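Local coordinates for CrtC domain-containing protein (Fusarium vanettenii 77-13-4, PDB 7A0Q) that probably hydrates the isoflavonoid phytoalexin kievitone, using a fold of two lipocalin-like domains, at residues K25-S33 against Y64-Y73. Sequence-based numbering, arbitrary orientation. Where two conformers were deposited one is given.
Sequences KFPFKPENS and YITTTNNEQY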
loop_
_atom_site.group_PDB
_atom_site.type_symbol
_atom_site.label_atom_id
_atom_site.label_comp_id
_atom_site.label_asym_id
_atom_site.label_seq_id
_atom_site.Cartn_x
_atom_site.Cartn_y
_atom_site.Cartn_z
ATOM N N LYS A 25 -7.721 -20.933 -0.856
ATOM C CA LYS A 25 -6.755 -19.979 -1.397
ATOM C C LYS A 25 -7.447 -18.679 -1.788
ATOM O O LYS A 25 -8.583 -18.688 -2.276
ATOM C CB LYS A 25 -6.025 -20.564 -2.608
ATOM C CG LYS A 25 -5.344 -21.911 -2.358
ATOM C CD LYS A 25 -4.099 -21.766 -1.500
ATOM C CE LYS A 25 -3.513 -23.119 -1.135
ATOM N NZ LYS A 25 -2.187 -22.967 -0.494
ATOM N N PHE A 26 -6.761 -17.558 -1.577
ATOM C CA PHE A 26 -7.360 -16.293 -1.984
ATOM C C PHE A 26 -7.278 -16.146 -3.498
ATOM O O PHE A 26 -6.302 -16.588 -4.108
ATOM C CB PHE A 26 -6.654 -15.121 -1.315
ATOM C CG PHE A 26 -6.911 -15.028 0.143
ATOM C CD1 PHE A 26 -8.048 -14.394 0.612
ATOM C CD2 PHE A 26 -6.031 -15.596 1.052
ATOM C CE1 PHE A 26 -8.301 -14.313 1.964
ATOM C CE2 PHE A 26 -6.278 -15.521 2.408
ATOM C CZ PHE A 26 -7.418 -14.882 2.863
ATOM N N PRO A 27 -8.288 -15.527 -4.133
ATOM C CA PRO A 27 -8.334 -15.421 -5.597
ATOM C C PRO A 27 -7.471 -14.288 -6.161
ATOM O O PRO A 27 -7.937 -13.461 -6.950
ATOM C CB PRO A 27 -9.823 -15.199 -5.871
ATOM C CG PRO A 27 -10.309 -14.459 -4.671
ATOM C CD PRO A 27 -9.488 -14.951 -3.499
ATOM N N PHE A 28 -6.189 -14.268 -5.776
ATOM C CA PHE A 28 -5.250 -13.301 -6.339
ATOM C C PHE A 28 -5.137 -13.489 -7.847
ATOM O O PHE A 28 -4.954 -14.612 -8.331
ATOM C CB PHE A 28 -3.862 -13.456 -5.712
ATOM C CG PHE A 28 -3.824 -13.329 -4.212
ATOM C CD1 PHE A 28 -4.771 -12.588 -3.513
ATOM C CD2 PHE A 28 -2.797 -13.939 -3.503
ATOM C CE1 PHE A 28 -4.696 -12.472 -2.125
ATOM C CE2 PHE A 28 -2.723 -13.836 -2.122
ATOM C CZ PHE A 28 -3.669 -13.101 -1.429
ATOM N N LYS A 29 -5.220 -12.383 -8.592
ATOM C CA LYS A 29 -5.018 -12.427 -10.034
ATOM C C LYS A 29 -4.825 -11.009 -10.552
ATOM O O LYS A 29 -5.355 -10.060 -9.959
ATOM C CB LYS A 29 -6.200 -13.106 -10.743
ATOM C CG LYS A 29 -7.534 -12.430 -10.523
ATOM C CD LYS A 29 -8.686 -13.252 -11.114
ATOM C CE LYS A 29 -8.864 -14.574 -10.368
ATOM N NZ LYS A 29 -10.090 -15.331 -10.772
ATOM N N PRO A 30 -4.089 -10.824 -11.639
ATOM C CA PRO A 30 -3.857 -9.475 -12.158
ATOM C C PRO A 30 -4.995 -9.001 -13.048
ATOM O O PRO A 30 -5.777 -9.786 -13.592
ATOM C CB PRO A 30 -2.572 -9.629 -12.969
ATOM C CG PRO A 30 -2.666 -11.045 -13.497
ATOM C CD PRO A 30 -3.361 -11.846 -12.418
ATOM N N GLU A 31 -5.067 -7.683 -13.195
ATOM C CA GLU A 31 -5.853 -7.120 -14.277
ATOM C C GLU A 31 -5.020 -7.092 -15.551
ATOM O O GLU A 31 -3.802 -7.305 -15.538
ATOM C CB GLU A 31 -6.364 -5.721 -13.907
ATOM C CG GLU A 31 -7.445 -5.810 -12.855
ATOM C CD GLU A 31 -7.913 -4.455 -12.342
ATOM O OE1 GLU A 31 -7.169 -3.458 -12.484
ATOM O OE2 GLU A 31 -9.036 -4.408 -11.797
ATOM N N ASN A 32 -5.698 -6.859 -16.676
ATOM C CA ASN A 32 -5.028 -6.740 -17.962
ATOM C C ASN A 32 -5.636 -5.555 -18.712
ATOM O O ASN A 32 -6.181 -5.682 -19.806
ATOM C CB ASN A 32 -5.131 -8.038 -18.769
ATOM C CG ASN A 32 -4.324 -7.989 -20.061
ATOM O OD1 ASN A 32 -3.235 -7.410 -20.112
ATOM N ND2 ASN A 32 -4.855 -8.606 -21.110
ATOM N N SER A 33 -5.533 -4.371 -18.119
ATOM C CA SER A 33 -6.125 -3.163 -18.675
ATOM C C SER A 33 -5.058 -2.088 -18.851
ATOM O O SER A 33 -3.891 -2.261 -18.487
ATOM C CB SER A 33 -7.259 -2.656 -17.780
ATOM O OG SER A 33 -6.946 -2.856 -16.417
ATOM N N TYR A 64 0.439 -9.608 -3.626
ATOM C CA TYR A 64 -0.383 -10.734 -3.206
ATOM C C TYR A 64 -0.023 -11.899 -4.118
ATOM O O TYR A 64 -0.378 -11.893 -5.299
ATOM C CB TYR A 64 -1.862 -10.370 -3.316
ATOM C CG TYR A 64 -2.259 -9.119 -2.551
ATOM C CD1 TYR A 64 -2.126 -7.854 -3.118
ATOM C CD2 TYR A 64 -2.767 -9.215 -1.258
ATOM C CE1 TYR A 64 -2.498 -6.711 -2.409
ATOM C CE2 TYR A 64 -3.141 -8.098 -0.547
ATOM C CZ TYR A 64 -3.004 -6.849 -1.122
ATOM O OH TYR A 64 -3.387 -5.763 -0.381
ATOM N N ILE A 65 0.692 -12.887 -3.576
ATOM C CA ILE A 65 1.444 -13.849 -4.376
ATOM C C ILE A 65 0.872 -15.250 -4.180
ATOM O O ILE A 65 0.601 -15.660 -3.049
ATOM C CB ILE A 65 2.938 -13.828 -3.999
ATOM C CG1 ILE A 65 3.624 -12.571 -4.557
ATOM C CG2 ILE A 65 3.635 -15.103 -4.476
ATOM C CD1 ILE A 65 4.972 -12.298 -3.943
ATOM N N THR A 66 0.675 -15.969 -5.284
ATOM C CA THR A 66 0.632 -17.428 -5.276
ATOM C C THR A 66 1.876 -17.915 -6.007
ATOM O O THR A 66 2.162 -17.448 -7.113
ATOM C CB THR A 66 -0.622 -17.980 -5.962
ATOM O OG1 THR A 66 -1.796 -17.370 -5.412
ATOM C CG2 THR A 66 -0.707 -19.498 -5.768
ATOM N N THR A 67 2.630 -18.826 -5.379
ATOM C CA THR A 67 3.811 -19.372 -6.025
ATOM C C THR A 67 3.419 -20.521 -6.953
ATOM O O THR A 67 2.277 -20.991 -6.946
ATOM C CB THR A 67 4.824 -19.866 -4.997
ATOM O OG1 THR A 67 4.226 -20.922 -4.239
ATOM C CG2 THR A 67 5.256 -18.733 -4.050
ATOM N N THR A 68 4.387 -20.971 -7.760
ATOM C CA THR A 68 4.104 -22.069 -8.677
ATOM C C THR A 68 3.896 -23.387 -7.943
ATOM O O THR A 68 3.337 -24.319 -8.533
ATOM C CB THR A 68 5.214 -22.216 -9.722
ATOM O OG1 THR A 68 6.481 -22.423 -9.085
ATOM C CG2 THR A 68 5.284 -20.973 -10.593
ATOM N N ASN A 69 4.317 -23.489 -6.677
ATOM C CA ASN A 69 3.979 -24.648 -5.857
ATOM C C ASN A 69 2.822 -24.366 -4.899
ATOM O O ASN A 69 2.705 -25.025 -3.861
ATOM C CB ASN A 69 5.217 -25.164 -5.111
ATOM C CG ASN A 69 5.766 -24.173 -4.108
ATOM O OD1 ASN A 69 5.700 -22.960 -4.310
ATOM N ND2 ASN A 69 6.334 -24.690 -3.018
ATOM N N ASN A 70 1.970 -23.387 -5.233
ATOM C CA ASN A 70 0.648 -23.171 -4.638
ATOM C C ASN A 70 0.689 -22.622 -3.214
ATOM O O ASN A 70 -0.282 -22.780 -2.465
ATOM C CB ASN A 70 -0.201 -24.450 -4.670
ATOM C CG ASN A 70 -1.689 -24.164 -4.659
ATOM O OD1 ASN A 70 -2.153 -23.176 -5.228
ATOM N ND2 ASN A 70 -2.449 -25.039 -4.009
ATOM N N GLU A 71 1.774 -21.962 -2.816
ATOM C CA GLU A 71 1.817 -21.257 -1.540
ATOM C C GLU A 71 1.454 -19.791 -1.750
ATOM O O GLU A 71 1.743 -19.215 -2.800
ATOM C CB GLU A 71 3.201 -21.337 -0.898
ATOM C CG GLU A 71 3.762 -22.740 -0.725
ATOM C CD GLU A 71 5.151 -22.701 -0.122
ATOM O OE1 GLU A 71 5.307 -22.131 0.976
ATOM O OE2 GLU A 71 6.091 -23.227 -0.751
ATOM N N GLN A 72 0.843 -19.185 -0.738
ATOM C CA GLN A 72 0.452 -17.784 -0.837
ATOM C C GLN A 72 1.174 -16.929 0.196
ATOM O O GLN A 72 1.342 -17.322 1.357
ATOM C CB GLN A 72 -1.058 -17.625 -0.709
ATOM C CG GLN A 72 -1.781 -18.210 -1.914
ATOM C CD GLN A 72 -3.224 -17.802 -1.994
ATOM O OE1 GLN A 72 -3.938 -17.796 -0.992
ATOM N NE2 GLN A 72 -3.670 -17.462 -3.194
ATOM N N TYR A 73 1.590 -15.741 -0.247
ATOM C CA TYR A 73 2.333 -14.804 0.579
ATOM C C TYR A 73 1.835 -13.403 0.282
ATOM O O TYR A 73 1.302 -13.133 -0.795
ATOM C CB TYR A 73 3.842 -14.862 0.309
ATOM C CG TYR A 73 4.471 -16.196 0.643
ATOM C CD1 TYR A 73 4.452 -17.236 -0.274
ATOM C CD2 TYR A 73 5.084 -16.410 1.877
ATOM C CE1 TYR A 73 5.023 -18.463 0.030
ATOM C CE2 TYR A 73 5.657 -17.641 2.188
ATOM C CZ TYR A 73 5.620 -18.658 1.257
ATOM O OH TYR A 73 6.189 -19.885 1.541
HETATM O O HOH W 1 -1.234 -20.863 1.133
#
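Segment 25-33, without regular secondary structure, runs past the hairpin end 64-73 without pairing to it as a strand, the CA atoms of F28 and Y64 coming within 6.3 Å and those of K25 and Q72 within 7.6 Å. Instead, the Q72 carboxamide binds the backbone of F26 at two points: F26 N donates to Q72 OE1 (2.9 Å), and Q72 NE2 donates to F26 O (2.9 Å), both bonds lying on lone pairs in the respective carbonyl planes. The second amide hydrogen of Q72 NE2 goes to T66 OG1 at 174°, almost straight and close to the amide plane, so three bonds fix the rotation of the buried amide. T66 OG1 also bonds to K200 O. The hairpin joins strands 58-66 and 72-81 in the first lipocalin-like half; I65 and Y73 form a hydrogen-bonded antiparallel pair, and T67 to N70 form a type I beta turn. At that turn the K25 chain, kinked about its CB-CG bond and extended beyond it, carries NZ to N70 O at 2.7 Å, nearly along the C=O axis; a water bridges NZ to Q72 N, the latter bond being long. Farther along, Y64 CB sits over the centre of the F28 ring, 3.5 Å from its centroid and 3° off the normal, a CH-pi contact, while F26 CB covers the opposite face nearer the rim. The Y64 ring turns aside, its plane at 57° to that of F28, and its OH bonds to Q223. Edge-to-face pairs of F28 with Y336 and F26 with F321 carry the aromatic cluster across to the C-terminal eight-stranded barrel.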